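PDB 5X7L: TsrD from Streptomyces laurentii, which belongs to the SnoaL-like polyketide cyclase family of the NTF2 clan, an alpha+beta fold in which helices pack against a curved antiparallel sheet. Local coordinates for residues B[67-72]-B[81-86]; B[32-37]-B[114-119]; B[19-24]-B[62-67]. All coordinates share one frame; numbering follows the deposited sequence.

Overall arrangement
Contacts 1 and 3 share strand 61-74, an outermost strand of the four-stranded antiparallel sheet within the chain: contact 1 pairs it with strand 77-88, and contact 3 ties it to the end of helix 6-22. Their centres are about 12 Å apart; both include Thr67, and they meet where Phe84 packs on Leu64. Contact 2, about 20 and 21 Å from contacts 1 and 3 centre to centre, joins residues 32-37 to strand 116-124 at the other margin of the sheet. Bound isopropyl alcohol, about 4 Å from the side chains of Tyr20 and Tyr36 and about 5 Å from that of Met82, probably comes from the crystallisation liquor but may mark a pocket between sheet and helices.

Contact 1. Residues B[67-72]-B[81-86]; sequences TLDDLV and RMTFSG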
loop_
_atom_site.group_PDB
_atom_site.type_symbol
_atom_site.label_atom_id
_atom_site.label_comp_id
_atom_site.label_asym_id
_atom_site.label_seq_id
_atom_site.Cartn_x
_atom_site.Cartn_y
_atom_site.Cartn_z
ATOM N N THR B 67 -7.641 2.803 -12.271
ATOM C CA THR B 67 -6.573 2.754 -13.259
ATOM C C THR B 67 -5.296 2.188 -12.657
ATOM O O THR B 67 -5.051 2.296 -11.452
ATOM C CB THR B 67 -6.304 4.141 -13.866
ATOM O OG1 THR B 67 -6.023 5.074 -12.820
ATOM C CG2 THR B 67 -7.516 4.619 -14.664
ATOM N N LEU B 68 -4.504 1.562 -13.519
ATOM C CA LEU B 68 -3.283 0.885 -13.120
ATOM C C LEU B 68 -2.074 1.794 -13.313
ATOM O O LEU B 68 -1.743 2.173 -14.437
ATOM C CB LEU B 68 -3.121 -0.399 -13.931
ATOM C CG LEU B 68 -1.959 -1.313 -13.552
ATOM C CD1 LEU B 68 -2.081 -1.814 -12.125
ATOM C CD2 LEU B 68 -1.911 -2.478 -14.524
ATOM N N ASP B 69 -1.430 2.150 -12.207
ATOM C CA ASP B 69 -0.254 3.017 -12.231
ATOM C C ASP B 69 1.037 2.233 -12.402
ATOM O O ASP B 69 1.977 2.710 -13.034
ATOM C CB ASP B 69 -0.178 3.839 -10.947
ATOM C CG ASP B 69 -1.358 4.766 -10.784
ATOM O OD1 ASP B 69 -1.609 5.574 -11.702
ATOM O OD2 ASP B 69 -2.037 4.685 -9.739
ATOM N N ASP B 70 1.097 1.045 -11.811
ATOM C CA ASP B 70 2.280 0.202 -11.925
ATOM C C ASP B 70 1.903 -1.236 -11.611
ATOM O O ASP B 70 0.954 -1.492 -10.868
ATOM C CB ASP B 70 3.390 0.693 -10.981
ATOM C CG ASP B 70 4.774 0.189 -11.371
ATOM O OD1 ASP B 70 4.930 -0.413 -12.456
ATOM O OD2 ASP B 70 5.723 0.404 -10.588
ATOM N N LEU B 71 2.651 -2.161 -12.197
ATOM C CA LEU B 71 2.470 -3.590 -11.983
ATOM C C LEU B 71 3.844 -4.223 -11.805
ATOM O O LEU B 71 4.740 -4.000 -12.621
ATOM C CB LEU B 71 1.739 -4.226 -13.168
ATOM C CG LEU B 71 1.516 -5.740 -13.114
ATOM C CD1 LEU B 71 0.571 -6.119 -11.983
ATOM C CD2 LEU B 71 0.988 -6.245 -14.450
ATOM N N VAL B 72 4.009 -4.983 -10.726
ATOM C CA VAL B 72 5.255 -5.692 -10.443
ATOM C C VAL B 72 4.910 -7.165 -10.253
ATOM O O VAL B 72 4.034 -7.502 -9.455
ATOM C CB VAL B 72 5.956 -5.132 -9.185
ATOM C CG1 VAL B 72 7.274 -5.855 -8.931
ATOM C CG2 VAL B 72 6.193 -3.635 -9.331
ATOM N N ARG B 81 -0.285 -1.173 -8.249
ATOM C CA ARG B 81 -0.503 0.156 -7.696
ATOM C C ARG B 81 -1.546 0.839 -8.565
ATOM O O ARG B 81 -1.389 0.907 -9.787
ATOM C CB ARG B 81 0.791 0.972 -7.668
ATOM C CG ARG B 81 0.597 2.366 -7.090
ATOM C CD ARG B 81 1.898 3.052 -6.735
ATOM N NE ARG B 81 2.736 3.340 -7.897
ATOM C CZ ARG B 81 2.619 4.417 -8.672
ATOM N NH1 ARG B 81 1.671 5.321 -8.440
ATOM N NH2 ARG B 81 3.452 4.592 -9.692
HETATM N N MSE B 82 -2.610 1.339 -7.940
HETATM C CA MSE B 82 -3.769 1.844 -8.670
HETATM C C MSE B 82 -4.257 3.160 -8.107
HETATM O O MSE B 82 -3.910 3.545 -6.984
HETATM C CB MSE B 82 -4.898 0.808 -8.631
HETATM C CG MSE B 82 -4.538 -0.460 -9.398
HETATM SE SE MSE B 82 -5.843 -1.893 -9.179
HETATM C CE MSE B 82 -5.287 -2.478 -7.408
ATOM N N THR B 83 -5.061 3.849 -8.913
ATOM C CA THR B 83 -5.751 5.067 -8.514
ATOM C C THR B 83 -7.252 4.826 -8.652
ATOM O O THR B 83 -7.717 4.341 -9.685
ATOM C CB THR B 83 -5.317 6.268 -9.373
ATOM O OG1 THR B 83 -3.923 6.515 -9.167
ATOM C CG2 THR B 83 -6.097 7.518 -8.992
ATOM N N PHE B 84 -7.993 5.178 -7.607
ATOM C CA PHE B 84 -9.424 4.915 -7.496
ATOM C C PHE B 84 -10.136 6.246 -7.303
ATOM O O PHE B 84 -9.846 6.972 -6.347
ATOM C CB PHE B 84 -9.657 3.977 -6.310
ATOM C CG PHE B 84 -11.097 3.655 -6.028
ATOM C CD1 PHE B 84 -11.927 3.152 -7.018
ATOM C CD2 PHE B 84 -11.602 3.790 -4.742
ATOM C CE1 PHE B 84 -13.244 2.829 -6.736
ATOM C CE2 PHE B 84 -12.916 3.468 -4.454
ATOM C CZ PHE B 84 -13.738 2.989 -5.452
ATOM N N SER B 85 -11.043 6.583 -8.216
ATOM C CA SER B 85 -11.710 7.880 -8.170
ATOM C C SER B 85 -13.175 7.762 -8.560
ATOM O O SER B 85 -13.607 6.755 -9.122
ATOM C CB SER B 85 -11.006 8.887 -9.087
ATOM O OG SER B 85 -11.103 8.498 -10.445
ATOM N N GLY B 86 -13.927 8.817 -8.271
ATOM C CA GLY B 86 -15.346 8.859 -8.583
ATOM C C GLY B 86 -16.046 9.914 -7.763
ATOM O O GLY B 86 -15.399 10.784 -7.175
HETATM O O HOH W 1 -0.918 5.338 -7.074
HETATM O O HOH W 2 5.192 2.263 -8.723
#
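Asp69 CB lies over one face of the Arg81 guanidinium, 3.4 Å from NH1 and displaced toward the rim, while a water in the guanidinium plane accepts from NE at the edge and donates to Asp70 OD2. The Asp69 carboxylate is turned 14° from the guanidinium plane, but it sits at another level: OD2 is 4.0 Å from Arg81 NH1, a long salt bridge of charges alone, and a second water lies near both. Thr83 OG1, anti to its carbonyl carbon (chi1 -63°), donates to Asp69 OD2 at 2.7 Å, on the syn lone pair. Asp70 has its ionic partner in Lys77 of the second subunit, and Trp121 of that subunit makes a cation-pi contact with Arg81. On the other face of the sheet, Leu68 CD1 touches CG of Met82, a selenomethionine, at 3.9 Å. Thr67 and Thr83 exchange two backbone bonds. Beyond them Arg81 O accepts from both Asp69 N (2.7 Å) and Asp70 N (3.2 Å), and Arg81 N returns a bond to Asp70 O. One extra residue on strand 67-72 thus shifts the register by one and turns Asp69 toward strand 81-86: a classic beta bulge in an antiparallel hairpin.

Contact 2. Residues B[32-37]-B[114-119]; sequences LHPEYR and DGLFAQ
His33 NE2 donates to Asp114 OD2 at 2.8 Å, arriving on the anti lone pair of a carboxylate turned 43° from the imidazole plane. Next to this pair, His33 N gives a nearly straight bond to Phe117 O (2.8 Å), and Arg37 N reaches Ala118 O. The Tyr36 ring lies to one side of these backbone bonds: Phe117 O is at its edge, 3.2 Å from CD1, and Ala118 C and Gln119 CA lie over one face. Tyr36 CG is anti to the backbone N (chi1 -161°), and further out CE1 comes 3.6 Å from Gln119 N. Arg37 NH2 donates in the guanidinium plane to Gln119 OE1 at 2.9 Å; the Gln119 amide stands almost perpendicular to that plane, and Ala118 O sits above the centre of the guanidinium. Leu32 CD2 packs on Phe117 CB at 3.9 Å, and the Leu116 CD1 methyl rests on the Leu32 carbonyl oxygen.

The second shell fixes these groups. His33 ND1 accepts Glu35 N exactly in the ring plane, so both ring nitrogens are engaged and the ring's rotation is set. Tyr36 N bonds back to His33 O at 3.0 Å, closing a type I turn through Pro34 and Glu35. Tyr36 OH is hydrogen-bonded to His120, and Arg37 NH2 has a second, ionic partner in Glu113. The Phe117 ring leads away to stack on Phe110 and to meet helix 6-22, while Leu32 faces helix 47-60. In this SnoaL-like, NTF2-type fold, part of the connection between the first two helices is thereby docked on the last strand of the curved sheet, pairing in parallel at Leu32 and Phe117 before the beta turn bends it round the corner.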
loop_
_atom_site.group_PDB
_atom_site.type_symbol
_atom_site.label_atom_id
_atom_site.label_comp_id
_atom_site.label_asym_id
_atom_site.label_seq_id
_atom_site.Cartn_x
_atom_site.Cartn_y
_atom_site.Cartn_z
ATOM N N LEU B 32 -10.190 -13.939 -10.744
ATOM C CA LEU B 32 -10.230 -14.378 -9.347
ATOM C C LEU B 32 -10.573 -15.850 -9.210
ATOM O O LEU B 32 -11.420 -16.381 -9.927
ATOM C CB LEU B 32 -11.241 -13.569 -8.536
ATOM C CG LEU B 32 -11.112 -12.045 -8.535
ATOM C CD1 LEU B 32 -12.037 -11.464 -7.486
ATOM C CD2 LEU B 32 -9.685 -11.572 -8.300
ATOM N N HIS B 33 -9.917 -16.490 -8.250
ATOM C CA HIS B 33 -10.182 -17.877 -7.906
ATOM C C HIS B 33 -11.603 -18.026 -7.355
ATOM O O HIS B 33 -12.037 -17.199 -6.554
ATOM C CB HIS B 33 -9.170 -18.333 -6.858
ATOM C CG HIS B 33 -8.966 -19.812 -6.815
ATOM N ND1 HIS B 33 -9.892 -20.675 -6.276
ATOM C CD2 HIS B 33 -7.934 -20.580 -7.232
ATOM C CE1 HIS B 33 -9.446 -21.914 -6.370
ATOM N NE2 HIS B 33 -8.257 -21.883 -6.945
ATOM N N PRO B 34 -12.330 -19.081 -7.762
ATOM C CA PRO B 34 -13.666 -19.284 -7.186
ATOM C C PRO B 34 -13.657 -19.417 -5.658
ATOM O O PRO B 34 -14.647 -19.087 -5.008
ATOM C CB PRO B 34 -14.138 -20.586 -7.846
ATOM C CG PRO B 34 -13.411 -20.626 -9.143
ATOM C CD PRO B 34 -12.052 -20.043 -8.845
ATOM N N GLU B 35 -12.542 -19.875 -5.100
ATOM C CA GLU B 35 -12.388 -20.025 -3.652
ATOM C C GLU B 35 -11.561 -18.879 -3.062
ATOM O O GLU B 35 -10.809 -19.068 -2.102
ATOM C CB GLU B 35 -11.748 -21.378 -3.324
ATOM C CG GLU B 35 -12.557 -22.560 -3.839
ATOM C CD GLU B 35 -11.926 -23.894 -3.503
ATOM O OE1 GLU B 35 -10.848 -24.202 -4.053
ATOM O OE2 GLU B 35 -12.513 -24.639 -2.693
ATOM N N TYR B 36 -11.726 -17.688 -3.637
ATOM C CA TYR B 36 -11.035 -16.482 -3.189
ATOM C C TYR B 36 -11.124 -16.299 -1.679
ATOM O O TYR B 36 -12.178 -16.522 -1.082
ATOM C CB TYR B 36 -11.626 -15.248 -3.876
ATOM C CG TYR B 36 -10.693 -14.068 -3.824
ATOM C CD1 TYR B 36 -9.689 -13.927 -4.769
ATOM C CD2 TYR B 36 -10.789 -13.112 -2.819
ATOM C CE1 TYR B 36 -8.806 -12.867 -4.724
ATOM C CE2 TYR B 36 -9.911 -12.040 -2.770
ATOM C CZ TYR B 36 -8.922 -11.927 -3.729
ATOM O OH TYR B 36 -8.037 -10.877 -3.704
ATOM N N ARG B 37 -10.018 -15.875 -1.074
ATOM C CA ARG B 37 -9.949 -15.710 0.374
ATOM C C ARG B 37 -9.741 -14.244 0.734
ATOM O O ARG B 37 -8.610 -13.784 0.870
ATOM C CB ARG B 37 -8.814 -16.564 0.952
ATOM C CG ARG B 37 -8.900 -18.044 0.598
ATOM C CD ARG B 37 -7.760 -18.851 1.210
ATOM N NE ARG B 37 -6.445 -18.448 0.711
ATOM C CZ ARG B 37 -5.841 -18.956 -0.364
ATOM N NH1 ARG B 37 -6.425 -19.896 -1.097
ATOM N NH2 ARG B 37 -4.639 -18.516 -0.713
ATOM N N ASP B 114 -3.557 -21.560 -9.095
ATOM C CA ASP B 114 -4.308 -22.133 -10.208
ATOM C C ASP B 114 -4.544 -21.089 -11.302
ATOM O O ASP B 114 -5.609 -21.047 -11.915
ATOM C CB ASP B 114 -5.642 -22.709 -9.718
ATOM C CG ASP B 114 -5.463 -23.741 -8.621
ATOM O OD1 ASP B 114 -4.641 -24.665 -8.797
ATOM O OD2 ASP B 114 -6.143 -23.628 -7.579
ATOM N N GLY B 115 -3.548 -20.237 -11.528
ATOM C CA GLY B 115 -3.607 -19.236 -12.586
ATOM C C GLY B 115 -4.521 -18.047 -12.333
ATOM O O GLY B 115 -4.788 -17.278 -13.258
ATOM N N LEU B 116 -4.987 -17.886 -11.094
ATOM C CA LEU B 116 -5.926 -16.819 -10.736
ATOM C C LEU B 116 -5.517 -16.178 -9.414
ATOM O O LEU B 116 -4.817 -16.794 -8.613
ATOM C CB LEU B 116 -7.347 -17.378 -10.625
ATOM C CG LEU B 116 -7.935 -17.970 -11.909
ATOM C CD1 LEU B 116 -9.167 -18.807 -11.602
ATOM C CD2 LEU B 116 -8.279 -16.878 -12.915
ATOM N N PHE B 117 -5.957 -14.947 -9.174
ATOM C CA PHE B 117 -5.729 -14.322 -7.871
ATOM C C PHE B 117 -6.607 -15.015 -6.832
ATOM O O PHE B 117 -7.816 -15.121 -7.018
ATOM C CB PHE B 117 -6.054 -12.829 -7.890
ATOM C CG PHE B 117 -5.273 -12.028 -8.899
ATOM C CD1 PHE B 117 -3.950 -12.333 -9.207
ATOM C CD2 PHE B 117 -5.861 -10.933 -9.517
ATOM C CE1 PHE B 117 -3.245 -11.570 -10.126
ATOM C CE2 PHE B 117 -5.162 -10.168 -10.434
ATOM C CZ PHE B 117 -3.852 -10.485 -10.741
ATOM N N ALA B 118 -6.001 -15.478 -5.741
ATOM C CA ALA B 118 -6.718 -16.261 -4.729
ATOM C C ALA B 118 -6.815 -15.563 -3.378
ATOM O O ALA B 118 -7.594 -15.975 -2.519
ATOM C CB ALA B 118 -6.056 -17.622 -4.558
ATOM N N GLN B 119 -6.024 -14.516 -3.191
ATOM C CA GLN B 119 -5.947 -13.829 -1.920
ATOM C C GLN B 119 -5.224 -12.505 -2.149
ATOM O O GLN B 119 -4.473 -12.383 -3.113
ATOM C CB GLN B 119 -5.211 -14.744 -0.937
ATOM C CG GLN B 119 -4.514 -14.093 0.214
ATOM C CD GLN B 119 -3.935 -15.096 1.190
ATOM O OE1 GLN B 119 -3.733 -16.278 0.880
ATOM N NE2 GLN B 119 -3.673 -14.625 2.388
#

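Contact 3. Residues B[19-24]-B[62-67]; sequences AYNEGD and EDLSLT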
loop_
_atom_site.group_PDB
_atom_site.type_symbol
_atom_site.label_atom_id
_atom_site.label_comp_id
_atom_site.label_asym_id
_atom_site.label_seq_id
_atom_site.Cartn_x
_atom_site.Cartn_y
_atom_site.Cartn_z
ATOM N N ALA B 19 -13.834 -5.160 -14.307
ATOM C CA ALA B 19 -14.923 -5.489 -13.382
ATOM C C ALA B 19 -15.429 -4.231 -12.680
ATOM O O ALA B 19 -16.636 -3.997 -12.591
ATOM C CB ALA B 19 -14.467 -6.516 -12.357
ATOM N N TYR B 20 -14.495 -3.425 -12.186
ATOM C CA TYR B 20 -14.837 -2.189 -11.490
ATOM C C TYR B 20 -15.315 -1.105 -12.449
ATOM O O TYR B 20 -16.355 -0.490 -12.225
ATOM C CB TYR B 20 -13.641 -1.678 -10.683
ATOM C CG TYR B 20 -13.350 -2.519 -9.466
ATOM C CD1 TYR B 20 -12.574 -3.667 -9.565
ATOM C CD2 TYR B 20 -13.859 -2.175 -8.212
ATOM C CE1 TYR B 20 -12.309 -4.453 -8.456
ATOM C CE2 TYR B 20 -13.593 -2.957 -7.093
ATOM C CZ TYR B 20 -12.816 -4.095 -7.225
ATOM O OH TYR B 20 -12.539 -4.881 -6.129
ATOM N N ASN B 21 -14.560 -0.869 -13.516
ATOM C CA ASN B 21 -14.876 0.226 -14.431
ATOM C C ASN B 21 -16.208 0.025 -15.158
ATOM O O ASN B 21 -16.912 0.992 -15.451
ATOM C CB ASN B 21 -13.732 0.433 -15.427
ATOM C CG ASN B 21 -12.514 1.066 -14.781
ATOM O OD1 ASN B 21 -12.640 1.999 -13.991
ATOM N ND2 ASN B 21 -11.334 0.562 -15.107
ATOM N N GLU B 22 -16.560 -1.228 -15.422
ATOM C CA GLU B 22 -17.821 -1.549 -16.089
ATOM C C GLU B 22 -18.922 -1.960 -15.113
ATOM O O GLU B 22 -20.064 -2.153 -15.519
ATOM C CB GLU B 22 -17.605 -2.662 -17.117
ATOM C CG GLU B 22 -16.598 -2.294 -18.192
ATOM C CD GLU B 22 -16.251 -3.448 -19.112
ATOM O OE1 GLU B 22 -17.012 -4.439 -19.158
ATOM O OE2 GLU B 22 -15.209 -3.360 -19.794
ATOM N N GLY B 23 -18.584 -2.085 -13.830
ATOM C CA GLY B 23 -19.530 -2.581 -12.835
ATOM C C GLY B 23 -20.111 -3.927 -13.234
ATOM O O GLY B 23 -21.303 -4.177 -13.055
ATOM N N ASP B 24 -19.260 -4.788 -13.786
ATOM C CA ASP B 24 -19.673 -6.086 -14.308
ATOM C C ASP B 24 -18.877 -7.171 -13.591
ATOM O O ASP B 24 -17.725 -7.431 -13.944
ATOM C CB ASP B 24 -19.441 -6.147 -15.822
ATOM C CG ASP B 24 -19.922 -7.450 -16.449
ATOM O OD1 ASP B 24 -20.301 -8.386 -15.713
ATOM O OD2 ASP B 24 -19.914 -7.543 -17.693
ATOM N N GLU B 62 -20.483 7.097 -8.374
ATOM C CA GLU B 62 -20.749 7.460 -9.762
ATOM C C GLU B 62 -19.439 7.834 -10.445
ATOM O O GLU B 62 -18.506 8.297 -9.792
ATOM C CB GLU B 62 -21.754 8.608 -9.839
ATOM C CG GLU B 62 -23.176 8.154 -9.531
ATOM C CD GLU B 62 -24.189 9.285 -9.492
ATOM O OE1 GLU B 62 -23.808 10.458 -9.685
ATOM O OE2 GLU B 62 -25.381 8.997 -9.256
ATOM N N ASP B 63 -19.378 7.632 -11.760
ATOM C CA ASP B 63 -18.174 7.921 -12.543
ATOM C C ASP B 63 -16.950 7.216 -11.962
ATOM O O ASP B 63 -15.864 7.787 -11.890
ATOM C CB ASP B 63 -17.929 9.435 -12.624
ATOM C CG ASP B 63 -16.821 9.798 -13.597
ATOM O OD1 ASP B 63 -16.725 9.153 -14.663
ATOM O OD2 ASP B 63 -16.033 10.714 -13.292
ATOM N N LEU B 64 -17.134 5.969 -11.544
ATOM C CA LEU B 64 -16.048 5.200 -10.960
ATOM C C LEU B 64 -14.932 5.014 -11.979
ATOM O O LEU B 64 -15.185 4.667 -13.137
ATOM C CB LEU B 64 -16.554 3.841 -10.474
ATOM C CG LEU B 64 -15.572 2.987 -9.663
ATOM C CD1 LEU B 64 -16.334 2.092 -8.702
ATOM C CD2 LEU B 64 -14.666 2.149 -10.558
ATOM N N SER B 65 -13.700 5.254 -11.546
ATOM C CA SER B 65 -12.534 4.961 -12.365
ATOM C C SER B 65 -11.465 4.268 -11.536
ATOM O O SER B 65 -11.096 4.740 -10.459
ATOM C CB SER B 65 -11.964 6.238 -12.987
ATOM O OG SER B 65 -10.806 5.954 -13.754
ATOM N N LEU B 66 -10.978 3.146 -12.051
ATOM C CA LEU B 66 -9.878 2.418 -11.440
ATOM C C LEU B 66 -8.816 2.231 -12.505
ATOM O O LEU B 66 -9.069 1.601 -13.535
ATOM C CB LEU B 66 -10.347 1.063 -10.902
ATOM C CG LEU B 66 -9.310 0.247 -10.121
ATOM C CD1 LEU B 66 -8.917 0.961 -8.835
ATOM C CD2 LEU B 66 -9.840 -1.148 -9.826
ATOM N N THR B 67 -7.641 2.803 -12.271
ATOM C CA THR B 67 -6.573 2.754 -13.259
ATOM C C THR B 67 -5.296 2.188 -12.657
ATOM O O THR B 67 -5.051 2.296 -11.452
ATOM C CB THR B 67 -6.304 4.141 -13.866
ATOM O OG1 THR B 67 -6.023 5.074 -12.820
ATOM C CG2 THR B 67 -7.516 4.619 -14.664
HETATM O O HOH W 3 -17.391 3.496 -14.216
HETATM O O HOH W 4 -14.122 3.881 -15.865
#
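Asn21, in the last turn of helix 6-22, faces the edge of strand 64-67 with its CA 5.7 Å from that of Ser65, just before a Schellman motif ends the helix: Asp24 N bonds to Ala19 O, Gly23 N more weakly to Tyr20 O, and Gly23 takes the positive phi of the C-prime position. This is helix-on-sheet packing of the NTF2-like fold, joined by a side-chain amide that stands in for a neighbouring strand. Asn21 CG is anti to the carbonyl carbon (chi1 -73°). Leu66 N donates to Asn21 OD1 at 2.8 Å, and Asn21 ND2 donates to Leu66 O at 2.9 Å. Both donors lie in the plane of the carbonyl they meet, on a lone pair, and Leu66 O in turn lies 7° out of the Asn21 amide plane; the two bonds fix the rotation of the amide. The flanking residues, Ser65 and Thr67, turn their backbone bonds to Ser85 and Thr83 of strand 77-88, so Asn21 occupies the strand edge that this hairpin leaves to the helix.

Beside the polar pair the packing is apolar. Leu66 CD2 approaches the Tyr20 ring obliquely, 3.7 Å from CD1, and Leu64 CD2 reaches Tyr20 CB. The same tyrosine also packs on Met50 and Ile54 of helix 47-60, and Leu64 meets Trp57 of that helix. Solvent bridges the two segments: one water donates to both Asn21 O and Leu64 O, and another lies 3.0 Å from both Asn21 OD1 and Leu64 O.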